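Local coordinates for protein HI1317 (Haemophilus influenzae, PDB 1JOV) that probably interconverts the alpha and beta anomers of glucose 6-phosphate, as a member of the glucose-6-phosphate 1-epimerase family, at residues Ser188-Asn202 with Leu215-Trp229. Residues are numbered along the deposited sequence; the frame is centred on the assembly and turned at random.
Sequences SENVDCIYSAENMQN and LHHHNASQFVLWNPW
The F223 ring lies between A197 and N202: A197 CB sits 3.5 Å above one face and N202 ND2 3.4 Å above the other, both offset toward the rim, with the N202 amide plane nearly perpendicular (86°) to the ring. N202 CG falls between its backbone N and carbonyl carbon (chi1 35°), which also presents OD1 to H217, whose NE2 donates a 2.8 Å bond to it, in the imidazole plane. F223 CE1 stands over the centre of that imidazole. M200, bent at chi2 and chi3, brings its CE against the backbone at H218, N219 and A220, and its SD reaches F223 CZ obliquely at 4.2 Å, a Met-aromatic contact. Q201 stacks its amide on H216, planes 17° apart. Strands 191-196 and 222-227 run antiparallel with paired bonds at Y195-F223, C193-L225 and V191-N227. At the far end E189 CA packs over the W229 indole, 3.5 Å from the five-membered ring centroid. The Q201-H216 and N202-L215 pairs belong to another sheet, reached through the loops around A197 and A220. V224 and W226 approach the predicted active-site residues E248 and H150. With T249 OG1 bonded to H217 ND1, both imidazole nitrogens have partners, which should fix the ring's rotation.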
ATOM      1  N   SER A 188     -18.994  -1.173  -9.398  1.00 42.53           N
ATOM      2  CA  SER A 188     -20.232  -1.906  -9.286  1.00 41.86           C
ATOM      3  C   SER A 188     -20.018  -3.279  -9.784  1.00 44.95           C
ATOM      4  O   SER A 188     -20.963  -3.928 -10.218  1.00 33.61           O
ATOM      5  CB  SER A 188     -21.216  -1.236 -10.201  1.00 43.64           C
ATOM      6  OG  SER A 188     -20.688  -1.159 -11.512  1.00 39.54           O
ATOM      7  N   GLU A 189     -18.766  -3.713  -9.725  1.00 33.84           N
ATOM      8  CA  GLU A 189     -18.401  -5.005 -10.211  1.00 28.77           C
ATOM      9  C   GLU A 189     -16.899  -5.181 -10.070  1.00 37.32           C
ATOM     10  O   GLU A 189     -16.227  -4.254  -9.692  1.00 31.40           O
ATOM     11  CB  GLU A 189     -18.824  -5.180 -11.657  1.00 30.50           C
ATOM     12  CG  GLU A 189     -17.855  -4.509 -12.610  1.00 28.95           C
ATOM     13  CD  GLU A 189     -18.246  -4.733 -14.039  1.00 55.47           C
ATOM     14  OE1 GLU A 189     -19.027  -3.908 -14.539  1.00 52.64           O
ATOM     15  OE2 GLU A 189     -17.789  -5.726 -14.638  1.00 49.44           O
ATOM     16  N   ASN A 190     -16.418  -6.370 -10.325  1.00 26.21           N
ATOM     17  CA  ASN A 190     -14.976  -6.705 -10.331  1.00 29.81           C
ATOM     18  C   ASN A 190     -14.228  -5.851 -11.313  1.00 46.51           C
ATOM     19  O   ASN A 190     -14.485  -5.920 -12.532  1.00 37.79           O
ATOM     20  CB  ASN A 190     -14.753  -8.157 -10.643  1.00 32.81           C
ATOM     21  CG  ASN A 190     -13.323  -8.562 -10.658  1.00 54.80           C
ATOM     22  OD1 ASN A 190     -13.030  -9.705 -11.048  1.00 37.98           O
ATOM     23  ND2 ASN A 190     -12.416  -7.688 -10.167  1.00 32.83           N
ATOM     24  N   VAL A 191     -13.322  -5.035 -10.771  1.00 37.08           N
ATOM     25  CA  VAL A 191     -12.496  -4.137 -11.553  1.00 26.58           C
ATOM     26  C   VAL A 191     -11.023  -4.459 -11.321  1.00 29.24           C
ATOM     27  O   VAL A 191     -10.587  -4.701 -10.192  1.00 31.84           O
ATOM     28  CB  VAL A 191     -12.751  -2.659 -11.224  1.00 26.94           C
ATOM     29  CG1 VAL A 191     -11.807  -1.684 -11.991  1.00 35.14           C
ATOM     30  CG2 VAL A 191     -14.206  -2.216 -11.468  1.00 29.44           C
ATOM     31  N   ASP A 192     -10.284  -4.610 -12.411  1.00 33.39           N
ATOM     32  CA  ASP A 192      -8.858  -4.944 -12.375  1.00 24.70           C
ATOM     33  C   ASP A 192      -8.212  -4.266 -13.602  1.00 25.00           C
ATOM     34  O   ASP A 192      -7.884  -4.934 -14.596  1.00 35.32           O
ATOM     35  CB  ASP A 192      -8.579  -6.452 -12.302  1.00 28.56           C
ATOM     36  CG  ASP A 192      -7.124  -6.774 -11.887  1.00 32.53           C
ATOM     37  OD1 ASP A 192      -6.331  -5.819 -11.790  1.00 32.77           O
ATOM     38  OD2 ASP A 192      -6.683  -7.900 -11.581  1.00 41.01           O
ATOM     39  N   CYS A 193      -7.977  -2.967 -13.488  0.60 26.75           N
ATOM     40  CA  CYS A 193      -7.557  -2.241 -14.666  0.60 38.39           C
ATOM     41  C   CYS A 193      -6.356  -1.338 -14.502  0.60 32.35           C
ATOM     42  O   CYS A 193      -6.172  -0.693 -13.472  0.60 24.65           O
ATOM     43  CB  CYS A 193      -8.742  -1.470 -15.243  0.60 33.37           C
ATOM     44  SG  CYS A 193      -9.139   0.047 -14.388  0.60 30.50           S
ATOM     45  N   ILE A 194      -5.541  -1.282 -15.523  1.00 32.34           N
ATOM     46  CA  ILE A 194      -4.333  -0.493 -15.508  1.00 27.47           C
ATOM     47  C   ILE A 194      -4.472   0.784 -16.306  1.00 30.28           C
ATOM     48  O   ILE A 194      -4.655   0.744 -17.532  1.00 35.35           O
ATOM     49  CB  ILE A 194      -3.172  -1.300 -16.097  1.00 34.24           C
ATOM     50  CG1 ILE A 194      -3.090  -2.681 -15.437  1.00 27.55           C
ATOM     51  CG2 ILE A 194      -1.848  -0.572 -15.918  1.00 30.74           C
ATOM     52  CD1 ILE A 194      -2.124  -3.630 -16.121  1.00 30.88           C
ATOM     53  N   TYR A 195      -4.393   1.916 -15.640  1.00 26.92           N
ATOM     54  CA  TYR A 195      -4.389   3.198 -16.288  1.00 30.32           C
ATOM     55  C   TYR A 195      -2.975   3.749 -16.472  1.00 43.09           C
ATOM     56  O   TYR A 195      -2.083   3.532 -15.652  1.00 31.24           O
ATOM     57  CB  TYR A 195      -5.032   4.266 -15.415  1.00 27.57           C
ATOM     58  CG  TYR A 195      -6.538   4.192 -15.150  1.00 37.10           C
ATOM     59  CD1 TYR A 195      -7.062   3.343 -14.186  1.00 28.10           C
ATOM     60  CD2 TYR A 195      -7.424   5.024 -15.828  1.00 41.47           C
ATOM     61  CE1 TYR A 195      -8.422   3.312 -13.889  1.00 34.45           C
ATOM     62  CE2 TYR A 195      -8.762   5.001 -15.546  1.00 42.54           C
ATOM     63  CZ  TYR A 195      -9.281   4.148 -14.587  1.00 45.10           C
ATOM     64  OH  TYR A 195     -10.665   4.157 -14.316  1.00 34.21           O
ATOM     65  N   SER A 196      -2.771   4.460 -17.566  0.50 28.51           N
ATOM     66  CA  SER A 196      -1.579   5.240 -17.737  0.50 33.81           C
ATOM     67  C   SER A 196      -1.717   6.330 -16.687  0.50 32.45           C
ATOM     68  O   SER A 196      -2.811   6.745 -16.366  0.50 50.43           O
ATOM     69  CB  SER A 196      -1.507   5.872 -19.151  0.50 31.29           C
ATOM     70  OG  SER A 196      -1.499   4.866 -20.160  0.50 31.43           O
ATOM     71  N   ALA A 197      -0.607   6.753 -16.118  1.00 29.91           N
ATOM     72  CA  ALA A 197      -0.518   7.798 -15.104  1.00 29.10           C
ATOM     73  C   ALA A 197      -0.344   9.168 -15.721  1.00 38.81           C
ATOM     74  O   ALA A 197       0.690   9.830 -15.559  1.00 51.34           O
ATOM     75  CB  ALA A 197       0.690   7.525 -14.182  1.00 28.54           C
ATOM     76  N   GLU A 198      -1.374   9.636 -16.405  1.00 49.56           N
ATOM     77  CA  GLU A 198      -1.275  10.904 -17.099  1.00 47.84           C
ATOM     78  C   GLU A 198      -1.033  12.041 -16.143  1.00 38.66           C
ATOM     79  O   GLU A 198      -0.134  12.862 -16.329  1.00 51.10           O
ATOM     80  CB  GLU A 198      -2.554  11.143 -17.910  1.00 46.80           C
ATOM     81  CG  GLU A 198      -2.776  10.135 -19.033  1.00 51.52           C
ATOM     82  CD  GLU A 198      -1.563   9.986 -19.939  1.00 73.63           C
ATOM     83  OE1 GLU A 198      -0.493  10.551 -19.615  1.00 65.69           O
ATOM     84  OE2 GLU A 198      -1.672   9.290 -20.975  1.00 97.28           O
ATOM     85  N   ASN A 199      -1.885  12.125 -15.145  1.00 35.08           N
ATOM     86  CA  ASN A 199      -1.814  13.185 -14.136  1.00 34.63           C
ATOM     87  C   ASN A 199      -1.466  12.475 -12.832  1.00 37.55           C
ATOM     88  O   ASN A 199      -2.011  11.419 -12.574  1.00 35.60           O
ATOM     89  CB  ASN A 199      -3.192  13.843 -14.049  1.00 46.01           C
ATOM     90  CG  ASN A 199      -3.422  14.654 -12.758  1.00 68.15           C
ATOM     91  OD1 ASN A 199      -2.503  15.235 -12.178  1.00 84.76           O
ATOM     92  ND2 ASN A 199      -4.687  14.720 -12.333  1.00 81.23           N
ATOM     93  N   MET A 200      -0.636  13.080 -11.998  1.00 34.25           N
ATOM     94  CA  MET A 200      -0.190  12.377 -10.774  1.00 36.26           C
ATOM     95  C   MET A 200      -1.118  12.483  -9.567  1.00 42.27           C
ATOM     96  O   MET A 200      -0.790  11.968  -8.485  1.00 33.94           O
ATOM     97  CB  MET A 200       1.220  12.831 -10.416  1.00 38.18           C
ATOM     98  CG  MET A 200       2.221  12.402 -11.482  1.00 46.68           C
ATOM     99  SD  MET A 200       2.396  10.591 -11.716  1.00 45.37           S
ATOM    100  CE  MET A 200       3.475  10.281 -10.461  1.00 33.67           C
ATOM    101  N   GLN A 201      -2.278  13.126  -9.736  1.00 37.15           N
ATOM    102  CA  GLN A 201      -3.239  13.198  -8.646  1.00 38.18           C
ATOM    103  C   GLN A 201      -4.562  12.521  -8.985  1.00 41.30           C
ATOM    104  O   GLN A 201      -5.093  12.675 -10.080  1.00 49.12           O
ATOM    105  CB  GLN A 201      -3.428  14.646  -8.206  1.00 43.57           C
ATOM    106  CG  GLN A 201      -2.124  15.351  -7.879  1.00 41.05           C
ATOM    107  CD  GLN A 201      -2.347  16.638  -7.108  1.00 74.17           C
ATOM    108  OE1 GLN A 201      -3.143  16.662  -6.171  1.00 59.84           O
ATOM    109  NE2 GLN A 201      -1.652  17.711  -7.498  1.00 83.64           N
ATOM    110  N   ASN A 202      -5.063  11.741  -8.066  1.00 29.07           N
ATOM    111  CA  ASN A 202      -6.381  11.139  -8.191  1.00 22.75           C
ATOM    112  C   ASN A 202      -6.899  11.070  -6.778  1.00 29.40           C
ATOM    113  O   ASN A 202      -6.127  11.185  -5.833  1.00 33.82           O
ATOM    114  CB  ASN A 202      -6.354   9.785  -8.877  1.00 30.92           C
ATOM    115  CG  ASN A 202      -5.110   9.011  -8.523  1.00 32.85           C
ATOM    116  OD1 ASN A 202      -4.852   8.731  -7.360  1.00 31.05           O
ATOM    117  ND2 ASN A 202      -4.337   8.652  -9.554  1.00 29.44           N
ATOM    118  N   LEU A 215      -4.753  11.611  -3.316  1.00 30.31           N
ATOM    119  CA  LEU A 215      -3.456  10.929  -3.588  1.00 30.28           C
ATOM    120  C   LEU A 215      -2.586  11.757  -4.493  1.00 34.02           C
ATOM    121  O   LEU A 215      -3.033  12.157  -5.586  1.00 37.51           O
ATOM    122  CB  LEU A 215      -3.632   9.543  -4.216  1.00 25.46           C
ATOM    123  CG  LEU A 215      -4.510   8.648  -3.399  1.00 27.27           C
ATOM    124  CD1 LEU A 215      -4.841   7.410  -4.028  1.00 27.03           C
ATOM    125  CD2 LEU A 215      -3.934   8.531  -1.945  1.00 25.79           C
ATOM    126  N   HIS A 216      -1.353  12.034  -4.045  1.00 30.01           N
ATOM    127  CA  HIS A 216      -0.361  12.717  -4.899  1.00 35.13           C
ATOM    128  C   HIS A 216       0.777  11.725  -5.182  1.00 25.81           C
ATOM    129  O   HIS A 216       1.619  11.515  -4.287  1.00 28.97           O
ATOM    130  CB  HIS A 216       0.165  13.962  -4.211  1.00 30.40           C
ATOM    131  CG  HIS A 216       0.818  14.942  -5.140  1.00 57.94           C
ATOM    132  ND1 HIS A 216       1.002  16.270  -4.811  1.00 67.47           N
ATOM    133  CD2 HIS A 216       1.322  14.792  -6.391  1.00 63.98           C
ATOM    134  CE1 HIS A 216       1.596  16.893  -5.815  1.00 73.41           C
ATOM    135  NE2 HIS A 216       1.802  16.020  -6.787  1.00 56.43           N
ATOM    136  N   HIS A 217       0.771  11.105  -6.374  1.00 26.68           N
ATOM    137  CA  HIS A 217       1.786  10.100  -6.721  1.00 25.00           C
ATOM    138  C   HIS A 217       3.073  10.779  -7.258  1.00 43.84           C
ATOM    139  O   HIS A 217       3.000  11.912  -7.714  1.00 31.48           O
ATOM    140  CB  HIS A 217       1.255   9.134  -7.756  1.00 23.19           C
ATOM    141  CG  HIS A 217      -0.065   8.534  -7.393  1.00 24.41           C
ATOM    142  ND1 HIS A 217      -0.187   7.284  -6.795  1.00 32.28           N
ATOM    143  CD2 HIS A 217      -1.331   9.026  -7.505  1.00 25.05           C
ATOM    144  CE1 HIS A 217      -1.463   7.024  -6.599  1.00 29.23           C
ATOM    145  NE2 HIS A 217      -2.193   8.068  -7.033  1.00 30.37           N
ATOM    146  N   HIS A 218       4.214  10.123  -7.192  1.00 27.48           N
ATOM    147  CA  HIS A 218       5.446  10.648  -7.832  1.00 25.55           C
ATOM    148  C   HIS A 218       6.133   9.537  -8.610  1.00 28.15           C
ATOM    149  O   HIS A 218       6.269   8.430  -8.118  1.00 24.34           O
ATOM    150  CB  HIS A 218       6.430  11.227  -6.841  1.00 23.39           C
ATOM    151  CG  HIS A 218       5.723  12.275  -5.994  1.00 33.73           C
ATOM    152  ND1 HIS A 218       5.620  13.593  -6.378  1.00 57.59           N
ATOM    153  CD2 HIS A 218       5.112  12.172  -4.783  1.00 41.37           C
ATOM    154  CE1 HIS A 218       4.968  14.268  -5.433  1.00 54.36           C
ATOM    155  NE2 HIS A 218       4.665  13.431  -4.453  1.00 57.01           N
ATOM    156  N   ASN A 219       6.551   9.850  -9.810  1.00 23.37           N
ATOM    157  CA  ASN A 219       7.240   8.856 -10.642  1.00 27.82           C
ATOM    158  C   ASN A 219       6.492   7.570 -10.999  1.00 20.30           C
ATOM    159  O   ASN A 219       7.140   6.593 -11.346  1.00 26.44           O
ATOM    160  CB  ASN A 219       8.621   8.507 -10.088  1.00 21.78           C
ATOM    161  CG  ASN A 219       9.475   9.700  -9.950  1.00 40.88           C
ATOM    162  OD1 ASN A 219       9.460  10.595 -10.824  1.00 33.81           O
ATOM    163  ND2 ASN A 219      10.237   9.760  -8.873  1.00 34.77           N
ATOM    164  N   ALA A 220       5.141   7.619 -10.978  1.00 20.09           N
ATOM    165  CA  ALA A 220       4.326   6.489 -11.373  1.00 20.29           C
ATOM    166  C   ALA A 220       4.271   6.474 -12.899  1.00 29.30           C
ATOM    167  O   ALA A 220       4.278   7.531 -13.514  1.00 29.55           O
ATOM    168  CB  ALA A 220       2.937   6.565 -10.766  1.00 21.68           C
ATOM    169  N   SER A 221       4.129   5.323 -13.479  1.00 21.62           N
ATOM    170  CA  SER A 221       3.894   5.248 -14.902  1.00 24.43           C
ATOM    171  C   SER A 221       2.490   4.667 -15.111  1.00 28.25           C
ATOM    172  O   SER A 221       1.847   4.991 -16.111  1.00 28.11           O
ATOM    173  CB  SER A 221       4.977   4.435 -15.618  1.00 21.16           C
ATOM    174  OG  SER A 221       5.139   3.166 -15.008  1.00 26.38           O
ATOM    175  N   GLN A 222       2.036   3.830 -14.186  1.00 23.63           N
ATOM    176  CA  GLN A 222       0.756   3.124 -14.270  1.00 22.06           C
ATOM    177  C   GLN A 222       0.006   3.306 -12.951  1.00 25.41           C
ATOM    178  O   GLN A 222       0.644   3.457 -11.892  1.00 24.89           O
ATOM    179  CB  GLN A 222       0.837   1.628 -14.505  1.00 23.27           C
ATOM    180  CG  GLN A 222       0.987   1.251 -16.004  1.00 25.23           C
ATOM    181  CD  GLN A 222       2.263   1.824 -16.599  1.00 35.77           C
ATOM    182  OE1 GLN A 222       2.274   2.466 -17.665  1.00 32.18           O
ATOM    183  NE2 GLN A 222       3.333   1.598 -15.912  1.00 19.52           N
ATOM    184  N   PHE A 223      -1.299   3.283 -12.982  1.00 23.85           N
ATOM    185  CA  PHE A 223      -2.131   3.305 -11.774  1.00 31.81           C
ATOM    186  C   PHE A 223      -3.076   2.128 -11.923  1.00 28.51           C
ATOM    187  O   PHE A 223      -3.798   2.051 -12.907  1.00 28.10           O
ATOM    188  CB  PHE A 223      -2.982   4.583 -11.581  1.00 27.76           C
ATOM    189  CG  PHE A 223      -2.248   5.837 -11.289  1.00 31.71           C
ATOM    190  CD1 PHE A 223      -1.303   5.865 -10.247  1.00 24.46           C
ATOM    191  CD2 PHE A 223      -2.502   7.011 -12.004  1.00 22.58           C
ATOM    192  CE1 PHE A 223      -0.593   7.004  -9.958  1.00 32.04           C
ATOM    193  CE2 PHE A 223      -1.798   8.167 -11.731  1.00 38.33           C
ATOM    194  CZ  PHE A 223      -0.849   8.146 -10.722  1.00 48.93           C
ATOM    195  N   VAL A 224      -3.081   1.201 -10.963  1.00 20.81           N
ATOM    196  CA  VAL A 224      -3.917   0.023 -11.065  1.00 23.65           C
ATOM    197  C   VAL A 224      -5.152   0.191 -10.137  1.00 24.60           C
ATOM    198  O   VAL A 224      -5.035   0.483  -8.923  1.00 22.66           O
ATOM    199  CB  VAL A 224      -3.092  -1.232 -10.671  1.00 23.42           C
ATOM    200  CG1 VAL A 224      -3.922  -2.525 -10.691  1.00 28.06           C
ATOM    201  CG2 VAL A 224      -1.865  -1.437 -11.587  1.00 21.93           C
ATOM    202  N   LEU A 225      -6.352   0.054 -10.683  1.00 20.99           N
ATOM    203  CA  LEU A 225      -7.538   0.227  -9.848  1.00 27.96           C
ATOM    204  C   LEU A 225      -8.094  -1.156  -9.726  1.00 31.09           C
ATOM    205  O   LEU A 225      -8.300  -1.808 -10.752  1.00 29.33           O
ATOM    206  CB  LEU A 225      -8.532   1.137 -10.546  1.00 25.02           C
ATOM    207  CG  LEU A 225      -9.819   1.440  -9.773  1.00 33.56           C
ATOM    208  CD1 LEU A 225      -9.555   2.231  -8.506  1.00 26.82           C
ATOM    209  CD2 LEU A 225     -10.734   2.255 -10.742  1.00 25.37           C
ATOM    210  N   TRP A 226      -8.318  -1.633  -8.480  1.00 24.78           N
ATOM    211  CA  TRP A 226      -8.708  -3.042  -8.272  1.00 23.75           C
ATOM    212  C   TRP A 226      -9.668  -3.286  -7.095  1.00 27.42           C
ATOM    213  O   TRP A 226      -9.443  -2.807  -6.011  1.00 24.20           O
ATOM    214  CB  TRP A 226      -7.517  -3.918  -7.969  1.00 25.86           C
ATOM    215  CG  TRP A 226      -7.835  -5.349  -7.672  1.00 26.25           C
ATOM    216  CD1 TRP A 226      -8.489  -6.260  -8.488  1.00 30.85           C
ATOM    217  CD2 TRP A 226      -7.631  -6.030  -6.415  1.00 25.89           C
ATOM    218  NE1 TRP A 226      -8.614  -7.466  -7.849  1.00 30.05           N
ATOM    219  CE2 TRP A 226      -8.069  -7.361  -6.581  1.00 30.86           C
ATOM    220  CE3 TRP A 226      -7.015  -5.669  -5.189  1.00 25.55           C
ATOM    221  CZ2 TRP A 226      -8.011  -8.286  -5.554  1.00 21.63           C
ATOM    222  CZ3 TRP A 226      -6.955  -6.602  -4.157  1.00 28.18           C
ATOM    223  CH2 TRP A 226      -7.408  -7.903  -4.345  1.00 22.93           C
ATOM    224  N   ASN A 227     -10.733  -4.081  -7.332  1.00 31.00           N
ATOM    225  CA  ASN A 227     -11.702  -4.527  -6.302  1.00 27.84           C
ATOM    226  C   ASN A 227     -12.172  -5.890  -6.786  1.00 30.54           C
ATOM    227  O   ASN A 227     -12.628  -6.009  -7.915  1.00 28.21           O
ATOM    228  CB  ASN A 227     -12.850  -3.510  -6.083  1.00 27.28           C
ATOM    229  CG  ASN A 227     -13.793  -3.929  -4.914  1.00 30.08           C
ATOM    230  OD1 ASN A 227     -14.468  -4.980  -5.013  1.00 30.63           O
ATOM    231  ND2 ASN A 227     -13.744  -3.202  -3.786  1.00 23.43           N
ATOM    232  N   PRO A 228     -11.947  -6.929  -6.011  1.00 25.16           N
ATOM    233  CA  PRO A 228     -12.196  -8.289  -6.463  1.00 27.31           C
ATOM    234  C   PRO A 228     -13.721  -8.586  -6.528  1.00 33.79           C
ATOM    235  O   PRO A 228     -14.140  -9.597  -7.114  1.00 33.19           O
ATOM    236  CB  PRO A 228     -11.545  -9.144  -5.364  1.00 28.06           C
ATOM    237  CG  PRO A 228     -11.607  -8.298  -4.134  1.00 29.52           C
ATOM    238  CD  PRO A 228     -11.474  -6.900  -4.621  1.00 26.65           C
ATOM    239  N   TRP A 229     -14.490  -7.757  -5.870  1.00 29.71           N
ATOM    240  CA  TRP A 229     -15.947  -7.845  -5.898  1.00 42.82           C
ATOM    241  C   TRP A 229     -16.341  -9.262  -5.420  1.00 25.47           C
ATOM    242  O   TRP A 229     -16.110  -9.610  -4.261  1.00 31.68           O
ATOM    243  CB  TRP A 229     -16.473  -7.427  -7.294  1.00 45.86           C
ATOM    244  CG  TRP A 229     -17.956  -7.191  -7.356  1.00 44.52           C
ATOM    245  CD1 TRP A 229     -18.894  -8.102  -7.759  1.00 40.95           C
ATOM    246  CD2 TRP A 229     -18.673  -5.998  -7.002  1.00 31.87           C
ATOM    247  NE1 TRP A 229     -20.154  -7.564  -7.677  1.00 38.24           N
ATOM    248  CE2 TRP A 229     -20.046  -6.260  -7.253  1.00 32.30           C
ATOM    249  CE3 TRP A 229     -18.298  -4.721  -6.520  1.00 25.85           C
ATOM    250  CZ2 TRP A 229     -21.030  -5.365  -6.965  1.00 43.85           C
ATOM    251  CZ3 TRP A 229     -19.302  -3.788  -6.289  1.00 52.40           C
ATOM    252  CH2 TRP A 229     -20.655  -4.133  -6.504  1.00 27.05           C
TER
HETATM  253  O   HOH W   1      -4.965  14.417  -5.181  1.00 40.51           O